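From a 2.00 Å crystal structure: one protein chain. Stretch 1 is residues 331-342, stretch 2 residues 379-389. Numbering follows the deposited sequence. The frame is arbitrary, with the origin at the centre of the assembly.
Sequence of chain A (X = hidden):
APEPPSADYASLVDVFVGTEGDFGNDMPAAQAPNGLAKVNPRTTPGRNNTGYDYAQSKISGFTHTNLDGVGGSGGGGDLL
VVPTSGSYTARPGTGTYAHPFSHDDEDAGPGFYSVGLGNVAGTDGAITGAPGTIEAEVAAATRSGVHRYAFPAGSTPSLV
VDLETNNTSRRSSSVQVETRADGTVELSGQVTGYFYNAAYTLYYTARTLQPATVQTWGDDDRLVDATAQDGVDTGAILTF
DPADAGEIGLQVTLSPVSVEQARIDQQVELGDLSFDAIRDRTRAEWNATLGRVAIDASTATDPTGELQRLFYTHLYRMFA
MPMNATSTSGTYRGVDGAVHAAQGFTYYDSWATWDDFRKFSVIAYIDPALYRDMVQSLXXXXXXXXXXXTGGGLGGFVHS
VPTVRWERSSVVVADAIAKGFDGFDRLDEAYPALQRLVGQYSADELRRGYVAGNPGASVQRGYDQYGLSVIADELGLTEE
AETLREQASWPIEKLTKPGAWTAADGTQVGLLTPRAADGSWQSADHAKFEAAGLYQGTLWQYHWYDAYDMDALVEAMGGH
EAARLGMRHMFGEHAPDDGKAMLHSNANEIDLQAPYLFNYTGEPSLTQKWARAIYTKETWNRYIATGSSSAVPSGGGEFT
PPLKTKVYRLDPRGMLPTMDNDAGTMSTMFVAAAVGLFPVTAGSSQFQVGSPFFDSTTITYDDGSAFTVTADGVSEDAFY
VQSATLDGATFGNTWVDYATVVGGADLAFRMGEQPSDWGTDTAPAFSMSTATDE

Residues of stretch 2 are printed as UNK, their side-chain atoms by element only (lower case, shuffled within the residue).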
# COMPACT_ATOMS: atom_id res chain seq x y z
N THR A 331 5.66 4.67 23.22
CA THR A 331 7.05 4.76 22.77
C THR A 331 7.26 4.07 21.41
O THR A 331 6.46 3.25 20.99
CB THR A 331 8.05 4.18 23.79
OG1 THR A 331 7.83 2.77 23.94
CG2 THR A 331 7.90 4.86 25.16
N TYR A 332 8.36 4.41 20.74
CA TYR A 332 8.73 3.82 19.46
C TYR A 332 10.26 3.67 19.41
O TYR A 332 10.96 4.23 20.25
CB TYR A 332 8.19 4.69 18.32
CG TYR A 332 8.99 5.94 18.02
CD1 TYR A 332 8.75 7.15 18.69
CD2 TYR A 332 9.99 5.93 17.04
CE1 TYR A 332 9.51 8.32 18.39
CE2 TYR A 332 10.74 7.07 16.74
CZ TYR A 332 10.50 8.26 17.43
OH TYR A 332 11.28 9.38 17.11
N ARG A 333 10.78 2.91 18.45
CA ARG A 333 12.22 2.85 18.31
C ARG A 333 12.67 3.64 17.10
O ARG A 333 12.11 3.49 16.01
CB ARG A 333 12.76 1.41 18.23
CG ARG A 333 14.29 1.40 17.98
CD ARG A 333 14.93 0.06 18.18
NE ARG A 333 14.09 -0.97 17.60
CZ ARG A 333 14.17 -1.42 16.35
NH1 ARG A 333 15.09 -0.96 15.51
NH2 ARG A 333 13.31 -2.35 15.97
N GLY A 334 13.67 4.48 17.30
CA GLY A 334 14.16 5.36 16.27
C GLY A 334 15.26 4.70 15.48
O GLY A 334 15.86 3.72 15.94
N VAL A 335 15.55 5.23 14.30
CA VAL A 335 16.68 4.75 13.48
C VAL A 335 18.03 4.90 14.19
O VAL A 335 19.01 4.31 13.75
CB VAL A 335 16.71 5.43 12.07
CG1 VAL A 335 15.59 4.91 11.20
CG2 VAL A 335 16.64 6.95 12.19
N ASP A 336 18.08 5.68 15.28
CA ASP A 336 19.29 5.73 16.11
C ASP A 336 19.44 4.47 16.99
O ASP A 336 20.49 4.24 17.60
CB ASP A 336 19.36 7.01 16.95
CG ASP A 336 18.16 7.19 17.88
OD1 ASP A 336 17.22 6.36 17.86
OD2 ASP A 336 18.17 8.19 18.63
N GLY A 337 18.39 3.67 17.07
CA GLY A 337 18.46 2.41 17.80
C GLY A 337 17.99 2.58 19.23
O GLY A 337 18.05 1.64 20.03
N ALA A 338 17.49 3.77 19.53
CA ALA A 338 17.05 4.09 20.88
C ALA A 338 15.54 4.27 20.98
O ALA A 338 14.85 4.45 19.97
CB ALA A 338 17.78 5.32 21.40
N VAL A 339 15.04 4.22 22.20
CA VAL A 339 13.62 4.33 22.49
C VAL A 339 13.26 5.81 22.66
O VAL A 339 13.99 6.55 23.32
CB VAL A 339 13.26 3.55 23.75
CG1 VAL A 339 11.76 3.64 24.03
CG2 VAL A 339 13.68 2.08 23.59
N HIS A 340 12.15 6.23 22.04
CA HIS A 340 11.69 7.63 22.11
C HIS A 340 10.20 7.70 22.38
O HIS A 340 9.48 6.75 22.08
CB HIS A 340 11.99 8.38 20.81
CG HIS A 340 13.43 8.34 20.41
ND1 HIS A 340 13.89 7.54 19.38
CD2 HIS A 340 14.51 8.97 20.91
CE1 HIS A 340 15.20 7.69 19.27
NE2 HIS A 340 15.60 8.55 20.19
N ALA A 341 9.76 8.84 22.91
CA ALA A 341 8.33 9.07 23.12
C ALA A 341 7.65 9.51 21.82
O ALA A 341 8.18 10.35 21.08
CB ALA A 341 8.12 10.10 24.22
N ALA A 342 6.50 8.93 21.52
CA ALA A 342 5.63 9.48 20.49
C ALA A 342 4.62 10.29 21.29
O ALA A 342 3.56 9.79 21.64
CB ALA A 342 4.95 8.38 19.71
N UNK A 379 7.79 12.92 9.59
CA UNK A 379 8.64 14.01 10.10
C UNK A 379 9.63 13.51 11.18
O UNK A 379 10.82 13.82 11.09
c UNK A 379 8.69 16.22 11.32
c UNK A 379 7.82 15.22 10.58
c UNK A 379 7.15 15.91 9.38
N UNK A 380 9.16 12.73 12.15
CA UNK A 380 10.03 12.18 13.19
C UNK A 380 11.10 11.26 12.64
O UNK A 380 12.23 11.24 13.14
c UNK A 380 8.82 12.19 15.43
c UNK A 380 8.53 12.39 17.83
c UNK A 380 8.31 13.47 15.28
c UNK A 380 8.93 11.65 16.71
c UNK A 380 7.92 14.21 16.39
o UNK A 380 7.62 14.42 18.70
c UNK A 380 8.03 13.67 17.65
c UNK A 380 9.24 11.40 14.23
N UNK A 381 10.73 10.50 11.61
CA UNK A 381 11.63 9.54 10.98
C UNK A 381 12.84 10.23 10.36
O UNK A 381 13.98 9.78 10.54
c UNK A 381 11.78 7.61 9.28
c UNK A 381 10.90 8.67 9.96
c UNK A 381 11.08 6.94 8.11
c UNK A 381 12.24 6.58 10.30
N UNK A 382 12.59 11.31 9.63
CA UNK A 382 13.67 12.12 9.04
C UNK A 382 14.41 12.96 10.09
O UNK A 382 15.61 13.16 10.00
c UNK A 382 11.96 11.55 6.17
c UNK A 382 14.22 11.40 4.55
c UNK A 382 13.16 12.98 7.87
c UNK A 382 14.24 12.14 5.76
c UNK A 382 13.11 12.23 6.56
c UNK A 382 11.93 10.82 4.98
c UNK A 382 13.07 10.75 4.18
N UNK A 383 13.68 13.42 11.10
CA UNK A 383 14.28 14.17 12.20
C UNK A 383 15.28 13.28 12.95
O UNK A 383 16.36 13.75 13.37
c UNK A 383 13.21 14.69 13.12
N UNK A 384 14.92 12.00 13.10
CA UNK A 384 15.78 10.99 13.71
C UNK A 384 17.05 10.70 12.91
O UNK A 384 18.15 10.64 13.49
o UNK A 384 13.16 8.93 15.31
c UNK A 384 15.00 9.70 13.99
c UNK A 384 14.02 9.83 15.15
o UNK A 384 14.09 10.85 15.89
N UNK A 385 16.92 10.54 11.59
CA UNK A 385 18.10 10.42 10.72
C UNK A 385 19.05 11.60 10.94
O UNK A 385 20.26 11.41 11.11
c UNK A 385 17.69 10.31 9.25
N UNK A 386 18.50 12.80 10.94
CA UNK A 386 19.30 14.00 11.17
C UNK A 386 20.00 14.00 12.54
O UNK A 386 21.19 14.33 12.65
o UNK A 386 20.73 18.08 10.73
c UNK A 386 18.44 15.25 10.96
c UNK A 386 19.07 16.56 11.39
o UNK A 386 20.48 16.35 9.44
c UNK A 386 20.18 17.02 10.45
N UNK A 387 19.25 13.60 13.57
CA UNK A 387 19.73 13.51 14.96
C UNK A 387 20.95 12.61 15.17
O UNK A 387 21.75 12.87 16.06
c UNK A 387 18.58 13.06 15.90
N UNK A 388 21.07 11.55 14.35
CA UNK A 388 22.23 10.64 14.44
C UNK A 388 23.54 11.40 14.17
O UNK A 388 24.61 10.99 14.62
o UNK A 388 22.15 9.90 12.11
c UNK A 388 20.87 8.62 13.74
c UNK A 388 22.13 9.44 13.48
N UNK A 389 23.43 12.52 13.45
CA UNK A 389 24.58 13.29 13.03
C UNK A 389 25.44 12.61 11.96
O UNK A 389 26.49 13.12 11.61
O HOH W 1 13.27 6.94 13.52
O HOH W 2 16.21 10.86 17.76

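Position 379 carries three carbons, one bearing the other two, a branch at the first side-chain atom; it lies out of reach of stretch 1. This is Val379, a compact apolar residue in a buried helical turn.

At 380 one carbon leads to a six-carbon ring bearing an oxygen, and the ring lies against the ring of Tyr332 and the backbone of Ala341; this is Tyr380. It points toward the hairpin, and its CD2 lies 3.8 Å from CE1 of Tyr332, so two buried aromatic side chains fill space together. Its ring edge also meets the hairpin backbone, CE2 lying 3.9 Å from O of Ala341.

Position 381 has four carbons forked at the second, with one tip against Val335; this is Leu381. Its CA-to-CB bond runs sideways, but the chain's end comes nearer and brings CD1 to 3.8 Å from CG1 of Val335, an apolar contact in a buried setting.

The side chain at 382, one carbon and a plain six-carbon ring, points away from stretch 1. It is Phe382, buried on another side of the helix. A single carbon at 383, without contact here, gives Ala383, whose small methyl takes little room in a buried place.

Position 384 shows two carbons, the second carrying two oxygens, one of them close to the hydroxyl of Tyr332; this is Asp384. Its OD2 accepts a hydrogen bond of 2.6 Å from OH of Tyr332. A short acid side chain suits this place because it puts an acceptor directly before the phenol, while its CB packs 3.7 Å from CG2 of Val335.

One carbon at 385 points away, yet the backbone N sits 3.7 Å from CG2 of Val335; this is Ala385. Position 386, three carbons with two oxygens on the third, is out of reach: Glu386, whose charged carboxylate suits a partly exposed place, with OE1 hydrogen-bonded elsewhere in the structure. At 387 a lone carbon points toward stretch 1 but stays 5.6 Å short of it; this is Ala387, a residue at home in a helix.

Position 388 has one carbon bearing an oxygen and a carbon, the latter near Asp336; this is Thr388. Its CG2 lies 3.9 Å from CB of Asp336, while OG1 donates to O of Ala385, three residues back, at 2.6 Å, so that the hydroxyl is engaged with nearby backbone while the methyl faces the hairpin. Position 389 has no side-chain atoms; Gly389 leaves helical geometry with positive phi, which favours glycine.

The contact sets one side of a helix against a hairpin whose type I turn runs from Gly334 to Gly337. Asp384 is its polar centre: besides Tyr332, its OD2 receives a hydrogen bond from water 1, 2.7 Å away, and that water accepts one from N of Val335 at 3.0 Å. Val335 packs beside this network, joining direct apolar contact to a water-bridged backbone.

Stretch 2 379-389: VYLFADAEATG
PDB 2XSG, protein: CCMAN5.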